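Local coordinates for Endonuclease/exonuclease/phosphatase (Leptotrichia buccalis C-1013-b, PDB 3TEB), which probably acts as a metal-dependent nuclease or related phosphoester hydrolase of the DNase I-like endonuclease/exonuclease/phosphatase family, with a magnesium site, at residues M4-V9 / I172-F177; D76-W81 / R100-A105; D107-T112 / I158-N163; T179-N184 / K225-Y230. One frame throughout, in Å; residues are numbered along the deposited sequence.

Contact 1 is the most central of the four, 5 Å from the centre of the chain: strands of two different sheets meet there, mainly through apolar side chains. Contact 3 is also buried but lies further out. It lays helix 154-162 against strand 105-110, with apolar packing and one bridging water. Contact 2 is a surface contact, where the edge of one sheet meets the loop that leads to the other, and it mixes rings with aliphatic chains and carbonyl oxygens. Contact 4, partly buried, ties a loop to strand 225-233 and is the most polar. Contacts 1 and 4 adjoin, since strands 170-174 and 225-233 are neighbours. Leu173 of contact 1 also packs on Ile161 and Leu162 of contact 3.

Contact 1: M4-V9 / I172-F177; sequences MKILTV and ILMGDF
Thr8 and Gly175 mark the closest approach of the two backbones, with their CA atoms 6.0 Å apart. The segments of strands 4-9 and 172-174 run in roughly the same direction, 33° apart, and their axes come within 8.9 Å. That spacing fits strands of two stacked sheets, not neighbours within one. Ile6 reaches across with both of its branches. Its CG2, anti to the backbone N, meets SE of Met174, a selenomethionine, at 3.6 Å. Its CD1 lies 4.0 Å from Ile172 CG2. The Ile6 side chain thus spans two residues of the facing strand. This is the interior of the two-sheet sandwich that characterises the DNase I-like fold. Phe139 and Ile231, from strands beside 170-174, fill in around Ile6 and Met174. At the other end Thr8 has OG1 anti to its own N (chi1 -176°). This carries the hydroxyl to 3.5 Å from Gly175 CA. The same OG1 has a weak hydrogen bond with Gln41 NE2. The chain turns a corner at Gly175, whose backbone angles would press a CB against the carbonyl oxygen of Met174. That by itself calls for glycine here. Beyond the corner Asp176 OD2 makes a weak hydrogen bond with Asn10 ND2. Gly175 lies about 10 Å from the side chain of Glu42, a magnesium-binding residue of this protein, though without the ion bound in this model.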
# COMPACT_ATOMS: atom_id res chain seq x y z
N MSE A 4 10.87 -11.71 -7.20
CA MSE A 4 9.69 -10.87 -7.33
C MSE A 4 9.92 -9.52 -6.63
O MSE A 4 10.41 -9.48 -5.50
CB MSE A 4 8.49 -11.63 -6.76
CG MSE A 4 7.23 -10.82 -6.56
SE MSE A 4 5.75 -11.89 -5.89
CE MSE A 4 4.75 -12.18 -7.55
N LYS A 5 9.60 -8.43 -7.33
CA LYS A 5 9.77 -7.07 -6.81
C LYS A 5 8.43 -6.41 -6.48
O LYS A 5 7.52 -6.36 -7.30
CB LYS A 5 10.56 -6.19 -7.81
CG LYS A 5 11.94 -6.75 -8.17
CD LYS A 5 12.45 -6.26 -9.53
CE LYS A 5 13.27 -4.96 -9.40
NZ LYS A 5 13.86 -4.48 -10.70
N ILE A 6 8.35 -5.90 -5.26
CA ILE A 6 7.15 -5.31 -4.70
C ILE A 6 7.38 -3.81 -4.41
O ILE A 6 8.49 -3.43 -4.03
CB ILE A 6 6.84 -5.99 -3.37
CG1 ILE A 6 6.13 -7.29 -3.60
CG2 ILE A 6 5.92 -5.17 -2.49
CD1 ILE A 6 5.65 -7.83 -2.29
N LEU A 7 6.35 -2.98 -4.57
CA LEU A 7 6.38 -1.56 -4.20
C LEU A 7 5.13 -1.17 -3.43
O LEU A 7 4.02 -1.60 -3.77
CB LEU A 7 6.51 -0.70 -5.46
CG LEU A 7 6.14 0.78 -5.41
CD1 LEU A 7 7.18 1.59 -4.68
CD2 LEU A 7 5.98 1.30 -6.80
N THR A 8 5.29 -0.37 -2.38
CA THR A 8 4.15 0.21 -1.66
C THR A 8 4.32 1.72 -1.50
O THR A 8 5.40 2.19 -1.17
CB THR A 8 3.90 -0.45 -0.26
OG1 THR A 8 2.72 0.11 0.33
CG2 THR A 8 5.07 -0.20 0.69
N VAL A 9 3.25 2.47 -1.73
CA VAL A 9 3.37 3.92 -1.70
C VAL A 9 2.03 4.58 -1.39
O VAL A 9 1.02 4.33 -2.04
CB VAL A 9 4.04 4.46 -3.01
CG1 VAL A 9 3.32 3.97 -4.25
CG2 VAL A 9 4.11 5.94 -3.00
N ILE A 172 1.06 -11.43 2.31
CA ILE A 172 1.94 -10.26 2.30
C ILE A 172 1.11 -9.00 2.41
O ILE A 172 0.16 -8.77 1.65
CB ILE A 172 2.92 -10.25 1.11
CG1 ILE A 172 3.97 -11.33 1.32
CG2 ILE A 172 3.59 -8.89 0.98
CD1 ILE A 172 4.74 -11.69 0.09
N LEU A 173 1.48 -8.18 3.37
CA LEU A 173 0.58 -7.22 3.94
C LEU A 173 1.27 -5.85 3.93
O LEU A 173 2.16 -5.59 4.73
CB LEU A 173 0.25 -7.73 5.33
CG LEU A 173 -0.97 -7.28 6.08
CD1 LEU A 173 -1.51 -8.42 6.87
CD2 LEU A 173 -0.51 -6.14 6.96
N MSE A 174 0.86 -5.00 2.99
CA MSE A 174 1.60 -3.79 2.58
C MSE A 174 0.86 -2.48 2.87
O MSE A 174 -0.34 -2.35 2.59
CB MSE A 174 1.83 -3.82 1.06
CG MSE A 174 2.66 -4.97 0.54
SE MSE A 174 2.49 -5.16 -1.40
CE MSE A 174 0.73 -5.93 -1.40
N GLY A 175 1.59 -1.51 3.40
CA GLY A 175 1.07 -0.15 3.46
C GLY A 175 1.40 0.74 4.64
O GLY A 175 2.36 0.52 5.39
N ASP A 176 0.57 1.76 4.80
CA ASP A 176 0.79 2.81 5.76
C ASP A 176 0.15 2.42 7.08
O ASP A 176 -1.07 2.29 7.16
CB ASP A 176 0.18 4.10 5.24
CG ASP A 176 0.47 5.30 6.14
OD1 ASP A 176 1.36 5.21 7.03
OD2 ASP A 176 -0.21 6.34 5.95
N PHE A 177 0.97 2.24 8.11
CA PHE A 177 0.48 1.77 9.40
C PHE A 177 0.40 2.86 10.45
O PHE A 177 -0.05 2.60 11.58
CB PHE A 177 1.32 0.58 9.89
CG PHE A 177 0.96 -0.70 9.22
CD1 PHE A 177 1.39 -0.96 7.92
CD2 PHE A 177 0.18 -1.66 9.89
CE1 PHE A 177 1.04 -2.15 7.27
CE2 PHE A 177 -0.18 -2.86 9.25
CZ PHE A 177 0.25 -3.11 7.94

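Contact 2: D76-W81 / R100-A105; sequences DYYLHW and RHKIKA
Tyr77 turns one ring face to Arg100, whose CA sits 4.1 Å above the ring plane, offset toward the rim. The Arg100 side chain then crosses the tyrosine obliquely. Its CG lies 3.4 Å from Tyr77 OH, and CD is close by. The guanidinium is turned 75° from the ring, so the two groups do not stack. Their polar ends have other partners: Tyr77 OH bonds to Tyr35 O, and Arg100 NH1 to Gln34 O. An alanine in place of Tyr77 would remove the ring and hydroxyl, and would probably uncover the aliphatic part of Arg100 and leave Tyr35 O without its phenolic partner. Tyr78 presents an edge instead. The carbonyl oxygen of His101 lies near its ring plane, 3.5 Å from CD2. Lys102 runs by the same ring, its CG near CE2 and its extended chain bringing CE to 3.4 Å from Tyr78 OH. Strand 78-84 is an outermost strand of its sheet, and residues 100-105 form the link from its neighbour 91-99 to strand 105-110 of the second sheet. The contact therefore lies at the border where the chain passes between the sheets. Farther along, His80 and Ile103 meet tip to tip, with CE1 of His80 3.6 Å from CD1 of Ile103. Ile128 of strand 124-132 touches both side chains.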
# COMPACT_ATOMS: atom_id res chain seq x y z
N ASP A 76 0.70 -5.56 -19.63
CA ASP A 76 -0.66 -5.45 -19.10
C ASP A 76 -0.63 -5.32 -17.59
O ASP A 76 -0.13 -6.20 -16.88
CB ASP A 76 -1.51 -6.66 -19.52
CG ASP A 76 -1.79 -6.70 -21.03
OD1 ASP A 76 -1.84 -5.62 -21.67
OD2 ASP A 76 -1.96 -7.82 -21.57
N TYR A 77 -1.17 -4.22 -17.10
CA TYR A 77 -1.36 -4.07 -15.67
C TYR A 77 -2.84 -4.10 -15.28
O TYR A 77 -3.71 -3.69 -16.05
CB TYR A 77 -0.66 -2.82 -15.17
CG TYR A 77 0.79 -3.07 -14.83
CD1 TYR A 77 1.78 -3.04 -15.81
CD2 TYR A 77 1.17 -3.34 -13.52
CE1 TYR A 77 3.11 -3.27 -15.48
CE2 TYR A 77 2.50 -3.57 -13.18
CZ TYR A 77 3.46 -3.53 -14.16
OH TYR A 77 4.76 -3.77 -13.82
N TYR A 78 -3.14 -4.62 -14.09
CA TYR A 78 -4.53 -4.71 -13.69
C TYR A 78 -4.77 -3.93 -12.41
O TYR A 78 -3.91 -3.90 -11.53
CB TYR A 78 -4.98 -6.17 -13.59
CG TYR A 78 -4.57 -7.01 -14.78
CD1 TYR A 78 -5.12 -6.78 -16.05
CD2 TYR A 78 -3.60 -8.02 -14.66
CE1 TYR A 78 -4.73 -7.54 -17.15
CE2 TYR A 78 -3.20 -8.79 -15.76
CZ TYR A 78 -3.77 -8.55 -17.01
OH TYR A 78 -3.40 -9.30 -18.11
N LEU A 79 -5.93 -3.28 -12.33
CA LEU A 79 -6.24 -2.40 -11.21
C LEU A 79 -7.37 -2.96 -10.36
O LEU A 79 -8.41 -3.35 -10.88
CB LEU A 79 -6.63 -1.02 -11.73
CG LEU A 79 -7.37 -0.10 -10.75
CD1 LEU A 79 -6.51 0.28 -9.54
CD2 LEU A 79 -7.86 1.14 -11.44
N HIS A 80 -7.16 -2.96 -9.04
CA HIS A 80 -8.23 -3.31 -8.11
C HIS A 80 -8.27 -2.26 -7.03
O HIS A 80 -7.26 -2.00 -6.37
CB HIS A 80 -8.00 -4.70 -7.52
CG HIS A 80 -7.58 -5.70 -8.55
ND1 HIS A 80 -8.49 -6.47 -9.24
CD2 HIS A 80 -6.36 -6.03 -9.03
CE1 HIS A 80 -7.84 -7.26 -10.09
NE2 HIS A 80 -6.54 -7.01 -9.98
N TRP A 81 -9.43 -1.64 -6.86
CA TRP A 81 -9.55 -0.49 -5.99
C TRP A 81 -10.76 -0.64 -5.12
O TRP A 81 -11.73 -1.30 -5.48
CB TRP A 81 -9.68 0.79 -6.82
CG TRP A 81 -9.90 2.07 -6.01
CD1 TRP A 81 -8.94 2.86 -5.43
CD2 TRP A 81 -11.15 2.70 -5.72
NE1 TRP A 81 -9.52 3.94 -4.78
CE2 TRP A 81 -10.87 3.86 -4.94
CE3 TRP A 81 -12.47 2.39 -6.03
CZ2 TRP A 81 -11.86 4.70 -4.48
CZ3 TRP A 81 -13.46 3.22 -5.57
CH2 TRP A 81 -13.15 4.38 -4.80
N ARG A 100 0.97 -6.98 -12.45
CA ARG A 100 1.41 -7.58 -13.71
C ARG A 100 0.78 -8.94 -13.95
O ARG A 100 0.71 -9.40 -15.10
CB ARG A 100 2.91 -7.81 -13.63
CG ARG A 100 3.76 -6.99 -14.50
CD ARG A 100 5.22 -7.19 -14.14
NE ARG A 100 5.66 -8.56 -14.41
CZ ARG A 100 6.75 -9.13 -13.90
NH1 ARG A 100 7.54 -8.46 -13.07
NH2 ARG A 100 7.04 -10.39 -14.20
N HIS A 101 0.36 -9.59 -12.87
CA HIS A 101 -0.15 -10.95 -12.89
C HIS A 101 -1.66 -11.02 -12.86
O HIS A 101 -2.31 -10.19 -12.26
CB HIS A 101 0.34 -11.70 -11.66
CG HIS A 101 1.83 -11.75 -11.56
ND1 HIS A 101 2.61 -12.54 -12.38
CD2 HIS A 101 2.69 -11.11 -10.73
CE1 HIS A 101 3.88 -12.38 -12.06
NE2 HIS A 101 3.96 -11.52 -11.07
N LYS A 102 -2.21 -12.05 -13.50
CA LYS A 102 -3.63 -12.36 -13.37
C LYS A 102 -3.91 -12.97 -12.00
O LYS A 102 -2.98 -13.45 -11.35
CB LYS A 102 -4.05 -13.28 -14.51
CG LYS A 102 -3.94 -12.58 -15.84
CD LYS A 102 -4.30 -13.46 -17.01
CE LYS A 102 -4.39 -12.59 -18.27
NZ LYS A 102 -4.39 -13.40 -19.53
N ILE A 103 -5.16 -12.95 -11.55
CA ILE A 103 -5.46 -13.32 -10.15
C ILE A 103 -6.50 -14.43 -9.96
O ILE A 103 -7.37 -14.62 -10.82
CB ILE A 103 -5.88 -12.08 -9.32
CG1 ILE A 103 -7.13 -11.45 -9.93
CG2 ILE A 103 -4.75 -11.09 -9.23
CD1 ILE A 103 -7.97 -10.71 -8.93
N LYS A 104 -6.41 -15.14 -8.83
CA LYS A 104 -7.37 -16.21 -8.47
C LYS A 104 -8.52 -15.67 -7.64
O LYS A 104 -9.62 -16.21 -7.69
CB LYS A 104 -6.70 -17.34 -7.66
CG LYS A 104 -5.45 -17.94 -8.27
CD LYS A 104 -5.77 -19.11 -9.22
CE LYS A 104 -5.65 -20.49 -8.51
NZ LYS A 104 -4.97 -21.49 -9.40
N ALA A 105 -8.26 -14.62 -6.85
CA ALA A 105 -9.25 -14.08 -5.91
C ALA A 105 -9.01 -12.59 -5.66
O ALA A 105 -7.92 -12.08 -5.90
CB ALA A 105 -9.23 -14.85 -4.60

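Contact 3: D107-T112 / I158-N163; sequences DEFYCT and IQTILN
Helix 154-162 packs across one face of the second sheet of the sandwich, and here Phe109 of strand 105-110 and Cys111 just after it meet Thr160 and Ile161 of that helix. The helix segment runs nearly antiparallel to the strand, at 155°, with the axes 9.9 Å apart. Cys111 and Ile161 make the apolar centre. CB of Cys111 lies 3.6 Å from CG1 of Ile161, and CD1 of the isoleucine is also near that CB. Ile125 of strand 124-132 touches both residues from the sheet. Phe109 comes in with an edge: its CE2 lies 4.2 Å from Ile161 CA, which sits near the ring plane. Tyr140 of strand 135-143 touches both Phe109 and Ile161. Thr160 lies at the more open side of the contact. Its CG2, anti to the backbone N, rests 3.9 Å from Tyr110 O. Its OG1 sits beside the backbone N, anti to the carbonyl carbon, and binds a water at 2.9 Å. That water donates to Cys111 O at 3.0 Å. Thr160 OG1 is also hydrogen-bonded to Lys156 O, one turn earlier in the helix. Next to the contact, Asp107 OD2 forms a salt bridge with Arg164 NE. Between the two segments, then, the helix is held by apolar packing, and the polar link is made through a water instead of by direct bonding.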
# COMPACT_ATOMS: atom_id res chain seq x y z
N ASP A 107 -10.56 -9.46 -2.78
CA ASP A 107 -11.51 -9.10 -1.75
C ASP A 107 -11.35 -7.64 -1.37
O ASP A 107 -10.27 -7.07 -1.48
CB ASP A 107 -11.36 -10.00 -0.52
CG ASP A 107 -12.68 -10.18 0.25
OD1 ASP A 107 -13.62 -9.37 0.03
OD2 ASP A 107 -12.77 -11.13 1.07
N GLU A 108 -12.47 -7.05 -0.97
CA GLU A 108 -12.56 -5.69 -0.47
C GLU A 108 -13.39 -5.79 0.78
O GLU A 108 -14.52 -6.28 0.73
CB GLU A 108 -13.29 -4.83 -1.49
CG GLU A 108 -12.62 -4.82 -2.86
CD GLU A 108 -13.55 -4.36 -3.98
OE1 GLU A 108 -14.55 -3.65 -3.71
OE2 GLU A 108 -13.26 -4.73 -5.15
N PHE A 109 -12.84 -5.36 1.91
CA PHE A 109 -13.56 -5.48 3.19
C PHE A 109 -13.02 -4.50 4.22
O PHE A 109 -11.89 -4.01 4.08
CB PHE A 109 -13.45 -6.91 3.73
CG PHE A 109 -12.05 -7.32 4.03
CD1 PHE A 109 -11.19 -7.71 3.01
CD2 PHE A 109 -11.57 -7.29 5.33
CE1 PHE A 109 -9.88 -8.08 3.28
CE2 PHE A 109 -10.28 -7.65 5.60
CZ PHE A 109 -9.43 -8.05 4.58
N TYR A 110 -13.81 -4.25 5.26
CA TYR A 110 -13.40 -3.39 6.35
C TYR A 110 -12.60 -4.16 7.36
O TYR A 110 -13.05 -5.20 7.85
CB TYR A 110 -14.60 -2.74 7.04
CG TYR A 110 -15.17 -1.58 6.25
CD1 TYR A 110 -14.51 -0.36 6.22
CD2 TYR A 110 -16.35 -1.70 5.52
CE1 TYR A 110 -15.02 0.70 5.49
CE2 TYR A 110 -16.87 -0.66 4.80
CZ TYR A 110 -16.20 0.55 4.77
OH TYR A 110 -16.69 1.61 4.04
N CYS A 111 -11.41 -3.67 7.67
CA CYS A 111 -10.64 -4.24 8.75
C CYS A 111 -10.92 -3.52 10.08
O CYS A 111 -10.37 -3.86 11.12
CB CYS A 111 -9.16 -4.18 8.41
SG CYS A 111 -8.47 -2.54 8.59
N THR A 112 -11.78 -2.51 10.05
CA THR A 112 -12.05 -1.73 11.25
C THR A 112 -13.44 -2.00 11.81
O THR A 112 -14.30 -2.57 11.13
CB THR A 112 -11.88 -0.24 10.94
OG1 THR A 112 -12.69 0.10 9.80
CG2 THR A 112 -10.45 0.06 10.60
N ILE A 158 -5.79 -5.86 12.73
CA ILE A 158 -4.84 -6.72 12.04
C ILE A 158 -5.31 -8.18 12.07
O ILE A 158 -5.24 -8.88 11.05
CB ILE A 158 -3.40 -6.55 12.58
CG1 ILE A 158 -2.85 -5.20 12.15
CG2 ILE A 158 -2.49 -7.67 12.09
CD1 ILE A 158 -1.53 -4.85 12.74
N GLN A 159 -5.83 -8.62 13.22
CA GLN A 159 -6.43 -9.95 13.32
C GLN A 159 -7.56 -10.15 12.28
O GLN A 159 -7.65 -11.20 11.65
CB GLN A 159 -6.93 -10.23 14.75
CG GLN A 159 -5.83 -10.61 15.75
CD GLN A 159 -4.94 -11.78 15.28
OE1 GLN A 159 -3.70 -11.69 15.33
NE2 GLN A 159 -5.56 -12.88 14.84
N THR A 160 -8.41 -9.14 12.08
CA THR A 160 -9.41 -9.21 11.02
C THR A 160 -8.78 -9.45 9.64
O THR A 160 -9.26 -10.28 8.89
CB THR A 160 -10.29 -7.95 10.97
OG1 THR A 160 -10.90 -7.75 12.24
CG2 THR A 160 -11.38 -8.08 9.92
N ILE A 161 -7.72 -8.72 9.31
CA ILE A 161 -7.07 -8.92 8.02
C ILE A 161 -6.59 -10.37 7.93
O ILE A 161 -6.93 -11.10 6.99
CB ILE A 161 -5.90 -7.92 7.79
CG1 ILE A 161 -6.43 -6.48 7.71
CG2 ILE A 161 -5.14 -8.25 6.52
CD1 ILE A 161 -5.35 -5.39 7.84
N LEU A 162 -5.83 -10.79 8.95
CA LEU A 162 -5.21 -12.11 8.94
C LEU A 162 -6.20 -13.25 8.94
O LEU A 162 -5.90 -14.31 8.42
CB LEU A 162 -4.20 -12.26 10.08
CG LEU A 162 -2.94 -11.41 9.91
CD1 LEU A 162 -2.14 -11.37 11.19
CD2 LEU A 162 -2.08 -11.87 8.74
N ASN A 163 -7.39 -13.03 9.49
CA ASN A 163 -8.42 -14.07 9.53
C ASN A 163 -9.44 -14.05 8.40
O ASN A 163 -10.39 -14.83 8.44
CB ASN A 163 -9.15 -14.05 10.87
CG ASN A 163 -8.27 -14.50 12.02
OD1 ASN A 163 -7.57 -15.50 11.94
ND2 ASN A 163 -8.31 -13.74 13.11
O HOH W 1 -11.62 -5.20 13.52

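Contact 4: T179-N184 / K225-Y230; sequences TDAIGN and KKRLDY
Arg227 N donates to Asp180 OD1 at 2.9 Å and nearly straight (170°). The N-H comes from above the carboxylate plane, 38° out of it. Weak bonds from Ile182 N to OD1 and from Gly183 N to OD2 also hold the carboxylate, the first closing an Asx turn. Ala181 N donates weakly to Arg227 O at 3.3 Å. Tyr230 OH is modelled against Thr179 O as a hydrogen bond, but its length is too short to trust. An alanine at Asp180 would remove the carboxylate and would probably leave Arg227 N without its acceptor and the turn at Ile182 and Gly183 less firmly held.

Charged side chains add looser contacts. Lys226 crosses Asp180 at about a right angle, its CG 3.3 Å from OD2. The charged ends do not meet, with NZ 5.4 Å from OD2. The Arg227 guanidinium has Ala181 CB over one face, 3.3 Å from NH1, while its NH2 forms a salt bridge with Asp198.

Leu228 CD2 lies against the Thr179-Asp180 peptide, 3.4 Å from the carbonyl carbon of Thr179. The apolar pair is Ala181 CB with Tyr230 CE1 (4.2 Å), at the edge of the ring.

These links hold the loop that precedes helix 185-192, which Asn184 N-caps, against the break in strand 225-233. The side chain of Leu228 is about 8 Å from the bound magnesium ion. One N-H from Arg227 and two weak ones from the loop's own turn meet the Asp180 carboxylate, linking turn to strand, and would probably favour its negative charge.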
# COMPACT_ATOMS: atom_id res chain seq x y z
N THR A 179 2.64 4.20 12.25
CA THR A 179 3.35 3.78 13.45
C THR A 179 4.85 3.86 13.26
O THR A 179 5.41 3.19 12.40
CB THR A 179 2.97 2.34 13.82
OG1 THR A 179 1.56 2.28 14.06
CG2 THR A 179 3.68 1.91 15.08
N ASP A 180 5.51 4.67 14.08
CA ASP A 180 6.94 4.84 13.96
C ASP A 180 7.70 3.72 14.66
O ASP A 180 7.62 3.56 15.88
CB ASP A 180 7.36 6.20 14.53
CG ASP A 180 8.73 6.65 14.03
OD1 ASP A 180 9.29 6.02 13.10
OD2 ASP A 180 9.25 7.66 14.57
N ALA A 181 8.44 2.94 13.87
CA ALA A 181 9.28 1.85 14.37
C ALA A 181 10.39 2.35 15.29
O ALA A 181 10.95 1.59 16.08
CB ALA A 181 9.87 1.11 13.21
N ILE A 182 10.70 3.64 15.17
CA ILE A 182 11.73 4.28 15.97
C ILE A 182 11.13 4.95 17.23
O ILE A 182 11.55 4.65 18.36
CB ILE A 182 12.55 5.29 15.12
CG1 ILE A 182 12.68 4.80 13.67
CG2 ILE A 182 13.93 5.54 15.75
CD1 ILE A 182 13.28 5.79 12.70
N GLY A 183 10.14 5.83 17.02
CA GLY A 183 9.45 6.56 18.11
C GLY A 183 8.56 5.72 19.00
O GLY A 183 8.87 5.48 20.17
N ASN A 184 7.44 5.25 18.46
CA ASN A 184 6.54 4.37 19.20
C ASN A 184 6.86 2.89 18.97
O ASN A 184 6.24 2.24 18.13
CB ASN A 184 5.07 4.66 18.86
CG ASN A 184 4.11 4.19 19.95
OD1 ASN A 184 4.40 3.26 20.73
ND2 ASN A 184 2.94 4.83 20.01
N LYS A 225 12.22 12.37 11.50
CA LYS A 225 12.42 11.30 10.52
C LYS A 225 11.79 10.00 11.02
O LYS A 225 12.12 9.50 12.09
CB LYS A 225 13.90 11.12 10.20
CG LYS A 225 14.47 12.22 9.32
CD LYS A 225 15.39 11.64 8.24
CE LYS A 225 16.83 11.49 8.72
NZ LYS A 225 17.64 12.65 8.30
N LYS A 226 10.86 9.46 10.23
CA LYS A 226 10.04 8.34 10.69
C LYS A 226 9.98 7.18 9.70
O LYS A 226 10.24 7.33 8.51
CB LYS A 226 8.62 8.82 11.02
CG LYS A 226 8.50 9.82 12.17
CD LYS A 226 7.02 10.12 12.41
CE LYS A 226 6.75 10.83 13.73
NZ LYS A 226 6.61 12.29 13.52
N ARG A 227 9.64 6.01 10.23
CA ARG A 227 9.34 4.85 9.40
C ARG A 227 7.91 4.42 9.73
O ARG A 227 7.67 3.76 10.75
CB ARG A 227 10.36 3.74 9.65
CG ARG A 227 10.30 2.61 8.66
CD ARG A 227 11.47 1.66 8.83
NE ARG A 227 10.99 0.29 8.98
CZ ARG A 227 11.25 -0.49 10.02
NH1 ARG A 227 12.04 -0.07 11.00
NH2 ARG A 227 10.76 -1.71 10.06
N LEU A 228 6.98 4.83 8.87
CA LEU A 228 5.55 4.67 9.10
C LEU A 228 4.91 3.65 8.17
O LEU A 228 3.83 3.11 8.45
CB LEU A 228 4.86 6.00 8.89
CG LEU A 228 5.07 7.14 9.87
CD1 LEU A 228 4.01 8.20 9.58
CD2 LEU A 228 4.97 6.69 11.32
N ASP A 229 5.58 3.41 7.04
CA ASP A 229 5.11 2.49 6.01
C ASP A 229 5.86 1.17 6.13
O ASP A 229 7.04 1.15 6.52
CB ASP A 229 5.34 3.09 4.62
CG ASP A 229 4.58 4.41 4.41
OD1 ASP A 229 5.04 5.47 4.91
OD2 ASP A 229 3.54 4.38 3.71
N TYR A 230 5.21 0.06 5.81
CA TYR A 230 5.84 -1.25 5.94
C TYR A 230 5.44 -2.26 4.89
O TYR A 230 4.48 -2.06 4.15
CB TYR A 230 5.49 -1.88 7.29
CG TYR A 230 5.83 -1.05 8.50
CD1 TYR A 230 7.05 -1.20 9.14
CD2 TYR A 230 4.91 -0.15 9.02
CE1 TYR A 230 7.36 -0.45 10.27
CE2 TYR A 230 5.20 0.60 10.15
CZ TYR A 230 6.43 0.44 10.77
OH TYR A 230 6.72 1.19 11.89